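Side-chain contacts in indole-3-acetic acid-amido synthetase GH3.15 (PDB 6E1Q), which joins glutamine, and possibly cysteine, to the auxin precursor indole-3-butyric acid, spending ATP and releasing AMP and diphosphate: residues 22-27 against 350-355; 305-310 against 447-452; 439-444 against 557-562. One frame throughout, in Å; residues are numbered along the deposited sequence.

Contact 1 (22-27 against 350-355)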
loop_
_atom_site.group_PDB
_atom_site.type_symbol
_atom_site.label_atom_id
_atom_site.label_comp_id
_atom_site.label_asym_id
_atom_site.label_seq_id
_atom_site.Cartn_x
_atom_site.Cartn_y
_atom_site.Cartn_z
ATOM N N THR A 22 -22.045 13.829 8.106
ATOM C CA THR A 22 -23.346 14.438 7.847
ATOM C C THR A 22 -23.222 15.897 7.419
ATOM O O THR A 22 -23.856 16.318 6.454
ATOM C CB THR A 22 -24.240 14.318 9.094
ATOM O OG1 THR A 22 -24.464 12.929 9.371
ATOM C CG2 THR A 22 -25.607 15.044 8.908
ATOM N N ASN A 23 -22.390 16.669 8.105
ATOM C CA ASN A 23 -22.226 18.092 7.809
ATOM C C ASN A 23 -21.075 18.334 6.843
ATOM O O ASN A 23 -20.204 19.178 7.066
ATOM C CB ASN A 23 -22.032 18.856 9.108
ATOM C CG ASN A 23 -23.134 18.574 10.084
ATOM O OD1 ASN A 23 -24.301 18.718 9.745
ATOM N ND2 ASN A 23 -22.781 18.152 11.294
ATOM N N VAL A 24 -21.100 17.601 5.732
ATOM C CA VAL A 24 -19.932 17.543 4.857
ATOM C C VAL A 24 -19.699 18.891 4.178
ATOM O O VAL A 24 -18.582 19.416 4.179
ATOM C CB VAL A 24 -20.101 16.394 3.845
ATOM C CG1 VAL A 24 -18.846 16.226 2.979
ATOM C CG2 VAL A 24 -20.438 15.078 4.590
ATOM N N LYS A 25 -20.754 19.486 3.619
ATOM C CA LYS A 25 -20.593 20.739 2.883
ATOM C C LYS A 25 -20.075 21.844 3.798
ATOM O O LYS A 25 -19.128 22.564 3.449
ATOM C CB LYS A 25 -21.933 21.114 2.213
ATOM C CG LYS A 25 -21.859 22.358 1.337
ATOM C CD LYS A 25 -21.669 21.954 -0.141
ATOM C CE LYS A 25 -21.257 23.122 -1.046
ATOM N NZ LYS A 25 -20.597 22.661 -2.308
ATOM N N GLN A 26 -20.642 21.944 5.002
ATOM C CA GLN A 26 -20.216 22.966 5.951
ATOM C C GLN A 26 -18.779 22.737 6.411
ATOM O O GLN A 26 -18.002 23.688 6.536
ATOM C CB GLN A 26 -21.166 22.986 7.148
ATOM C CG GLN A 26 -22.657 23.014 6.769
ATOM C CD GLN A 26 -23.305 21.623 6.739
ATOM O OE1 GLN A 26 -23.148 20.866 5.777
ATOM N NE2 GLN A 26 -24.038 21.290 7.797
ATOM N N ILE A 27 -18.405 21.483 6.678
ATOM C CA ILE A 27 -17.053 21.220 7.158
ATOM C C ILE A 27 -16.031 21.517 6.065
ATOM O O ILE A 27 -15.012 22.176 6.306
ATOM C CB ILE A 27 -16.931 19.775 7.675
ATOM C CG1 ILE A 27 -17.808 19.594 8.919
ATOM C CG2 ILE A 27 -15.475 19.478 8.005
ATOM C CD1 ILE A 27 -17.944 18.155 9.384
ATOM N N ILE A 350 -14.726 9.525 2.353
ATOM C CA ILE A 350 -13.840 10.670 2.555
ATOM C C ILE A 350 -14.225 11.395 3.833
ATOM O O ILE A 350 -15.410 11.605 4.118
ATOM C CB ILE A 350 -13.895 11.611 1.339
ATOM C CG1 ILE A 350 -13.460 10.870 0.073
ATOM C CG2 ILE A 350 -13.022 12.820 1.553
ATOM C CD1 ILE A 350 -12.055 10.295 0.156
ATOM N N ILE A 351 -13.229 11.757 4.640
ATOM C CA ILE A 351 -13.469 12.383 5.936
ATOM C C ILE A 351 -13.270 13.894 5.780
ATOM O O ILE A 351 -12.125 14.338 5.590
ATOM C CB ILE A 351 -12.563 11.796 7.023
ATOM C CG1 ILE A 351 -12.870 10.304 7.162
ATOM C CG2 ILE A 351 -12.806 12.493 8.348
ATOM C CD1 ILE A 351 -14.363 10.013 7.537
ATOM N N PRO A 352 -14.333 14.702 5.893
ATOM C CA PRO A 352 -14.273 16.108 5.454
ATOM C C PRO A 352 -13.348 17.008 6.253
ATOM O O PRO A 352 -13.073 18.126 5.799
ATOM C CB PRO A 352 -15.723 16.595 5.634
ATOM C CG PRO A 352 -16.536 15.398 5.748
ATOM C CD PRO A 352 -15.695 14.299 6.278
ATOM N N CYS A 353 -12.930 16.627 7.449
ATOM C CA CYS A 353 -12.112 17.553 8.219
ATOM C C CYS A 353 -10.623 17.392 7.948
ATOM O O CYS A 353 -9.828 18.185 8.464
ATOM C CB CYS A 353 -12.384 17.387 9.716
ATOM S SG CYS A 353 -11.987 15.760 10.281
ATOM N N MET A 354 -10.224 16.396 7.149
ATOM C CA MET A 354 -8.807 16.095 6.952
ATOM C C MET A 354 -8.161 16.941 5.861
ATOM O O MET A 354 -6.942 16.873 5.686
ATOM C CB MET A 354 -8.626 14.611 6.624
ATOM C CG MET A 354 -9.244 13.697 7.674
ATOM S SD MET A 354 -8.590 14.043 9.336
ATOM C CE MET A 354 -6.891 13.512 9.100
ATOM N N GLY A 355 -8.939 17.740 5.153
ATOM C CA GLY A 355 -8.440 18.533 4.047
ATOM C C GLY A 355 -9.602 18.974 3.194
ATOM O O GLY A 355 -10.740 18.573 3.413
#
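Pro352 presses its ring against the first turn of helix 24-38, where Val24 and Ile27 receive it. The backbones come closest at this point, with the CA atoms of Val24 and Pro352 5.9 Å apart, and the side chains meet through apolar groups alone, with one backbone carbonyl beside them. The tight part lies around the proline. Val24 CG1 stands anti to its own backbone N (chi1 -175°), and this sets the methyl 3.7 Å from Pro352 CG; the two side chains cross at about a right angle, and CG2 of Val24 reaches the same ring carbon from slightly farther off. One helical turn on, the CG2 branch of Ile27 does the touching: it lies 3.7 Å from Pro352 CB and 3.5 Å from Pro352 O, so one methyl packs on both ring and carbonyl. The proline thus fits against two residues spaced three apart on one helical face. Contact thins at Cys353, whose CB is 4.1 Å from Ile27 CG2. On the solvent side of the helix, Lys25 and Gln26 are exposed, and there Gln26 NE2 makes only a weak bond to Asn23 OD1, with an N-H...O angle of 125°. Gln28, just beyond this turn, binds the carbonyl oxygens of Pro352 and Gly355 through NE2, adding a polar tie beside the apolar one. Ile351 to Met354 form a type I beta turn, closed by Met354 N bonding Ile351 O. What results is a helix start seated on a proline-bearing beta turn, joining a helix near the N-terminus to the connection between strands 348-350 and 356-361, in the GH3 family central domain.

Contact 2 (305-310 against 447-452)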
loop_
_atom_site.group_PDB
_atom_site.type_symbol
_atom_site.label_atom_id
_atom_site.label_comp_id
_atom_site.label_asym_id
_atom_site.label_seq_id
_atom_site.Cartn_x
_atom_site.Cartn_y
_atom_site.Cartn_z
ATOM N N MET A 305 -2.557 -4.709 -5.071
ATOM C CA MET A 305 -2.493 -5.669 -3.978
ATOM C C MET A 305 -3.645 -6.660 -4.004
ATOM O O MET A 305 -3.564 -7.697 -3.335
ATOM C CB MET A 305 -2.466 -4.947 -2.632
ATOM C CG MET A 305 -1.177 -4.148 -2.385
ATOM S SD MET A 305 0.277 -5.238 -2.567
ATOM C CE MET A 305 1.562 -4.026 -2.866
ATOM N N ALA A 306 -4.720 -6.361 -4.743
ATOM C CA ALA A 306 -5.828 -7.313 -4.839
ATOM C C ALA A 306 -5.378 -8.660 -5.379
ATOM O O ALA A 306 -6.039 -9.673 -5.119
ATOM C CB ALA A 306 -6.950 -6.750 -5.723
ATOM N N GLN A 307 -4.260 -8.693 -6.112
ATOM C CA GLN A 307 -3.772 -9.933 -6.701
ATOM C C GLN A 307 -3.400 -10.970 -5.647
ATOM O O GLN A 307 -3.472 -12.172 -5.919
ATOM C CB GLN A 307 -2.552 -9.648 -7.578
ATOM C CG GLN A 307 -2.860 -8.821 -8.833
ATOM C CD GLN A 307 -3.734 -9.570 -9.848
ATOM O OE1 GLN A 307 -3.559 -10.777 -10.085
ATOM N NE2 GLN A 307 -4.672 -8.848 -10.457
ATOM N N TYR A 308 -2.979 -10.533 -4.461
ATOM C CA TYR A 308 -2.484 -11.427 -3.425
ATOM C C TYR A 308 -3.581 -11.925 -2.501
ATOM O O TYR A 308 -3.298 -12.715 -1.593
ATOM C CB TYR A 308 -1.402 -10.722 -2.608
ATOM C CG TYR A 308 -0.288 -10.188 -3.490
ATOM C CD1 TYR A 308 0.720 -11.025 -3.955
ATOM C CD2 TYR A 308 -0.273 -8.842 -3.896
ATOM C CE1 TYR A 308 1.730 -10.531 -4.798
ATOM C CE2 TYR A 308 0.735 -8.332 -4.726
ATOM C CZ TYR A 308 1.727 -9.176 -5.177
ATOM O OH TYR A 308 2.713 -8.671 -6.004
ATOM N N ILE A 309 -4.815 -11.488 -2.710
ATOM C CA ILE A 309 -5.889 -11.869 -1.797
ATOM C C ILE A 309 -6.069 -13.393 -1.725
ATOM O O ILE A 309 -6.108 -13.916 -0.602
ATOM C CB ILE A 309 -7.193 -11.129 -2.176
ATOM C CG1 ILE A 309 -7.094 -9.650 -1.821
ATOM C CG2 ILE A 309 -8.396 -11.750 -1.480
ATOM C CD1 ILE A 309 -8.280 -8.847 -2.381
ATOM N N PRO A 310 -6.163 -14.121 -2.836
ATOM C CA PRO A 310 -6.348 -15.581 -2.699
ATOM C C PRO A 310 -5.246 -16.253 -1.903
ATOM O O PRO A 310 -5.527 -17.125 -1.074
ATOM C CB PRO A 310 -6.386 -16.068 -4.159
ATOM C CG PRO A 310 -6.910 -14.898 -4.926
ATOM C CD PRO A 310 -6.303 -13.688 -4.242
ATOM N N ALA A 447 -6.904 -7.916 -16.734
ATOM C CA ALA A 447 -6.652 -8.954 -17.733
ATOM C C ALA A 447 -6.033 -10.195 -17.099
ATOM O O ALA A 447 -6.453 -11.323 -17.374
ATOM C CB ALA A 447 -5.739 -8.406 -18.829
ATOM N N VAL A 448 -5.019 -9.998 -16.250
ATOM C CA VAL A 448 -4.334 -11.114 -15.597
ATOM C C VAL A 448 -5.263 -11.808 -14.605
ATOM O O VAL A 448 -5.267 -13.037 -14.493
ATOM C CB VAL A 448 -3.046 -10.606 -14.914
ATOM C CG1 VAL A 448 -2.543 -11.602 -13.886
ATOM C CG2 VAL A 448 -1.969 -10.306 -15.953
ATOM N N THR A 449 -6.077 -11.030 -13.888
ATOM C CA THR A 449 -7.154 -11.594 -13.071
ATOM C C THR A 449 -8.064 -12.514 -13.878
ATOM O O THR A 449 -8.364 -13.639 -13.455
ATOM C CB THR A 449 -7.961 -10.454 -12.446
ATOM O OG1 THR A 449 -7.162 -9.808 -11.445
ATOM C CG2 THR A 449 -9.276 -10.961 -11.822
ATOM N N ASN A 450 -8.549 -12.035 -15.032
ATOM C CA ASN A 450 -9.383 -12.883 -15.882
ATOM C C ASN A 450 -8.637 -14.131 -16.312
ATOM O O ASN A 450 -9.194 -15.236 -16.288
ATOM C CB ASN A 450 -9.846 -12.128 -17.129
ATOM C CG ASN A 450 -10.841 -11.027 -16.823
ATOM O OD1 ASN A 450 -10.964 -10.061 -17.584
ATOM N ND2 ASN A 450 -11.569 -11.173 -15.731
ATOM N N ALA A 451 -7.376 -13.978 -16.722
ATOM C CA ALA A 451 -6.659 -15.135 -17.255
ATOM C C ALA A 451 -6.291 -16.124 -16.156
ATOM O O ALA A 451 -6.342 -17.338 -16.370
ATOM C CB ALA A 451 -5.409 -14.686 -18.010
ATOM N N LYS A 452 -5.900 -15.638 -14.978
ATOM C CA LYS A 452 -5.413 -16.592 -13.976
ATOM C C LYS A 452 -6.534 -17.470 -13.430
ATOM O O LYS A 452 -6.267 -18.570 -12.930
ATOM C CB LYS A 452 -4.700 -15.858 -12.843
ATOM C CG LYS A 452 -5.638 -15.097 -11.882
ATOM C CD LYS A 452 -4.832 -14.448 -10.755
ATOM C CE LYS A 452 -5.707 -13.655 -9.807
ATOM N NZ LYS A 452 -4.911 -13.101 -8.659
HETATM O O HOH W 1 -7.045 -11.719 -7.098
#
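The backbones of 305-310, a 3-10 turn running into helix 309-316, and of 447-452, the end of helix 441-452, stay well apart, their CA atoms coming no nearer than 7.4 Å between Gln307 and Thr449. Side chains bridge that space, and the amide of Gln307 does most of the work. Its chain bends at chi2 (-67°), bringing the amide to the helix surface. There NE2 donates to Thr449 OG1 at 2.8 Å through a bent bond, 142° at the hydrogen, the hydroxyl oxygen tilted 23° from the amide plane. Lys452, its chain extended beyond CG, donates from NZ to Gln307 OE1 at 3.0 Å from above the carbonyl plane. An ammonium can only donate, so it needs OE1, and Thr449 OG1 is also bonded to Leu445 O, which leaves its oxygen to accept from NE2; this supports the orientation of the amide. Water 1 accepts from Lys452 NZ and donates to Ala306 O, each at 3.0 Å, so the ammonium group also reaches the 3-10 backbone. With the amide cut back to an alanine here, Lys452 NZ would probably lose its side-chain acceptor and Thr449 OG1 this donor, with a gap opened between the segments. Val448 CG1 lies 4.0 Å from Gln307 OE1. Beyond the segments, Phe465 of strand 461-470 packs against both Gln307 and Val448, Pro310 rests on Met461 of the same strand, and Ala447 and Ala451 touch Val507 of helix 497-510.

Contact 3 (439-444 against 557-562)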
loop_
_atom_site.group_PDB
_atom_site.type_symbol
_atom_site.label_atom_id
_atom_site.label_comp_id
_atom_site.label_asym_id
_atom_site.label_seq_id
_atom_site.Cartn_x
_atom_site.Cartn_y
_atom_site.Cartn_z
ATOM N N THR A 439 -0.993 0.499 -22.533
ATOM C CA THR A 439 -1.704 -0.383 -21.619
ATOM C C THR A 439 -1.465 0.085 -20.188
ATOM O O THR A 439 -0.316 0.190 -19.739
ATOM C CB THR A 439 -1.276 -1.833 -21.813
ATOM O OG1 THR A 439 -1.637 -2.248 -23.138
ATOM C CG2 THR A 439 -1.954 -2.740 -20.769
ATOM N N TYR A 440 -2.551 0.374 -19.487
ATOM C CA TYR A 440 -2.488 0.897 -18.136
ATOM C C TYR A 440 -2.415 -0.245 -17.139
ATOM O O TYR A 440 -2.817 -1.383 -17.422
ATOM C CB TYR A 440 -3.706 1.779 -17.842
ATOM C CG TYR A 440 -3.615 3.155 -18.468
ATOM C CD1 TYR A 440 -3.861 3.340 -19.825
ATOM C CD2 TYR A 440 -3.231 4.263 -17.710
ATOM C CE1 TYR A 440 -3.765 4.595 -20.403
ATOM C CE2 TYR A 440 -3.127 5.529 -18.281
ATOM C CZ TYR A 440 -3.397 5.680 -19.626
ATOM O OH TYR A 440 -3.299 6.915 -20.206
ATOM N N GLU A 441 -1.917 0.082 -15.946
ATOM C CA GLU A 441 -1.771 -0.929 -14.905
ATOM C C GLU A 441 -3.112 -1.537 -14.519
ATOM O O GLU A 441 -3.212 -2.755 -14.350
ATOM C CB GLU A 441 -1.078 -0.332 -13.675
ATOM C CG GLU A 441 -0.676 -1.367 -12.634
ATOM C CD GLU A 441 0.102 -0.746 -11.475
ATOM O OE1 GLU A 441 -0.522 -0.377 -10.453
ATOM O OE2 GLU A 441 1.336 -0.599 -11.609
ATOM N N ASP A 442 -4.168 -0.715 -14.390
ATOM C CA ASP A 442 -5.449 -1.283 -13.957
ATOM C C ASP A 442 -6.022 -2.251 -14.994
ATOM O O ASP A 442 -6.626 -3.268 -14.627
ATOM C CB ASP A 442 -6.466 -0.185 -13.625
ATOM C CG ASP A 442 -6.602 0.869 -14.723
ATOM O OD1 ASP A 442 -6.254 0.592 -15.885
ATOM O OD2 ASP A 442 -7.067 1.988 -14.413
ATOM N N ASP A 443 -5.825 -1.971 -16.283
ATOM C CA ASP A 443 -6.302 -2.883 -17.325
ATOM C C ASP A 443 -5.495 -4.175 -17.350
ATOM O O ASP A 443 -6.058 -5.264 -17.512
ATOM C CB ASP A 443 -6.205 -2.197 -18.675
ATOM C CG ASP A 443 -7.182 -1.039 -18.811
ATOM O OD1 ASP A 443 -8.341 -1.169 -18.366
ATOM O OD2 ASP A 443 -6.784 -0.016 -19.391
ATOM N N LEU A 444 -4.163 -4.063 -17.241
ATOM C CA LEU A 444 -3.317 -5.257 -17.205
ATOM C C LEU A 444 -3.659 -6.137 -16.004
ATOM O O LEU A 444 -3.696 -7.366 -16.116
ATOM C CB LEU A 444 -1.836 -4.852 -17.177
ATOM C CG LEU A 444 -0.872 -6.032 -17.039
ATOM C CD1 LEU A 444 -1.044 -6.956 -18.219
ATOM C CD2 LEU A 444 0.575 -5.567 -16.914
ATOM N N THR A 557 5.892 -5.380 -6.027
ATOM C CA THR A 557 6.285 -5.910 -7.323
ATOM C C THR A 557 5.843 -4.962 -8.431
ATOM O O THR A 557 4.637 -4.716 -8.579
ATOM C CB THR A 557 5.690 -7.298 -7.545
ATOM O OG1 THR A 557 6.131 -8.171 -6.493
ATOM C CG2 THR A 557 6.158 -7.849 -8.885
ATOM N N PRO A 558 6.763 -4.366 -9.185
ATOM C CA PRO A 558 6.340 -3.517 -10.308
ATOM C C PRO A 558 5.666 -4.382 -11.359
ATOM O O PRO A 558 6.096 -5.506 -11.624
ATOM C CB PRO A 558 7.657 -2.929 -10.827
ATOM C CG PRO A 558 8.664 -4.002 -10.507
ATOM C CD PRO A 558 8.213 -4.633 -9.203
ATOM N N ARG A 559 4.596 -3.867 -11.946
ATOM C CA ARG A 559 3.847 -4.668 -12.908
ATOM C C ARG A 559 4.430 -4.628 -14.318
ATOM O O ARG A 559 3.979 -5.384 -15.182
ATOM C CB ARG A 559 2.392 -4.226 -12.929
ATOM C CG ARG A 559 1.692 -4.452 -11.614
ATOM C CD ARG A 559 2.016 -5.820 -11.036
ATOM N NE ARG A 559 1.149 -6.143 -9.904
ATOM C CZ ARG A 559 1.238 -7.255 -9.177
ATOM N NH1 ARG A 559 2.166 -8.172 -9.445
ATOM N NH2 ARG A 559 0.385 -7.458 -8.184
ATOM N N SER A 560 5.395 -3.758 -14.588
ATOM C CA SER A 560 6.232 -3.935 -15.765
ATOM C C SER A 560 7.639 -3.472 -15.428
ATOM O O SER A 560 7.841 -2.651 -14.530
ATOM C CB SER A 560 5.679 -3.187 -16.984
ATOM O OG SER A 560 5.877 -1.805 -16.840
ATOM N N VAL A 561 8.611 -4.006 -16.164
ATOM C CA VAL A 561 10.023 -3.771 -15.897
ATOM C C VAL A 561 10.689 -3.290 -17.180
ATOM O O VAL A 561 10.458 -3.860 -18.254
ATOM C CB VAL A 561 10.712 -5.043 -15.371
ATOM C CG1 VAL A 561 12.172 -4.795 -15.202
ATOM C CG2 VAL A 561 10.108 -5.462 -14.039
ATOM N N THR A 562 11.501 -2.232 -17.071
ATOM C CA THR A 562 12.351 -1.770 -18.162
ATOM C C THR A 562 13.833 -1.865 -17.865
ATOM O O THR A 562 14.625 -1.918 -18.812
ATOM C CB THR A 562 12.056 -0.306 -18.529
ATOM O OG1 THR A 562 11.945 0.484 -17.334
ATOM C CG2 THR A 562 10.766 -0.203 -19.344
HETATM O O HOH W 2 3.761 -1.191 -11.429
#
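The N-terminal turn of helix 441-452, entered from strand 439-440 with Tyr440 at the N-cap position, packs here against the irregular loop that leads to helix 564-571, in the C-terminal domain of the GH3 fold. The nearest CA atoms, those of Glu441 and Arg559, are 7.0 Å apart, and side chains and one water span the interval. Glu441 stretches out with CG anti to its backbone N (chi1 -170°) and the chain extended beyond, so that its end lies across the CB-CG stem of Arg559, OE2 being 3.9 Å from Arg559 CG. The two side chains cross at about a right angle, and the planes of the carboxylate and the guanidinium stand 86° apart. This is not a salt bridge, since Glu441 OE2 is 5.8 Å from Arg559 NE, although the opposite charges may still attract weakly. The arginine bends at chi2 (-44°) and carries its head group away from the glutamate to other partners: NE donates to Thr304 OG1, NH1 forms a salt bridge with Asp464 and also bonds the carbonyl of Phe465, and the ring of Phe465 adds a cation-pi contact. The guanidinium is thus held by several partners, while its methylene stem meets Glu441. One helical turn on, Leu444 CD2 rests 3.8 Å from Arg559 O, a methyl against a carbonyl whose oxygen is also hydrogen-bonded to Ser467 OG; the leucine has its apolar packing on Phe465 and Val431. The polar link between the segments is a water bridge: water 2 accepts from Arg559 N at 2.9 Å and donates to Glu441 OE2 at 2.5 Å, a distance so short that its exact length is doubtful.

Overall arrangement
Contacts 2 and 3 are neighbours, their centres 13 Å apart; both draw on helix 441-452 and meet directly where Gln307 CG lies 3.6 Å from Arg559 NH2. Contact 1 stands apart, its centre 34 Å from either. Along the chain, contacts 1 and 2 alternate their segments, as do 2 and 3, whereas contact 1 closes before contact 3 opens. Contact 1 ties the N-terminal region to the central one, contact 2 the N-terminal to the C-terminal, and contact 3 lies within the C-terminal domain. Contact 3 packs on the first turn of the helix whose last turns contact 2 uses, and the side chain of Glu441 lies about 10 Å from that of Thr302, which binds ATP.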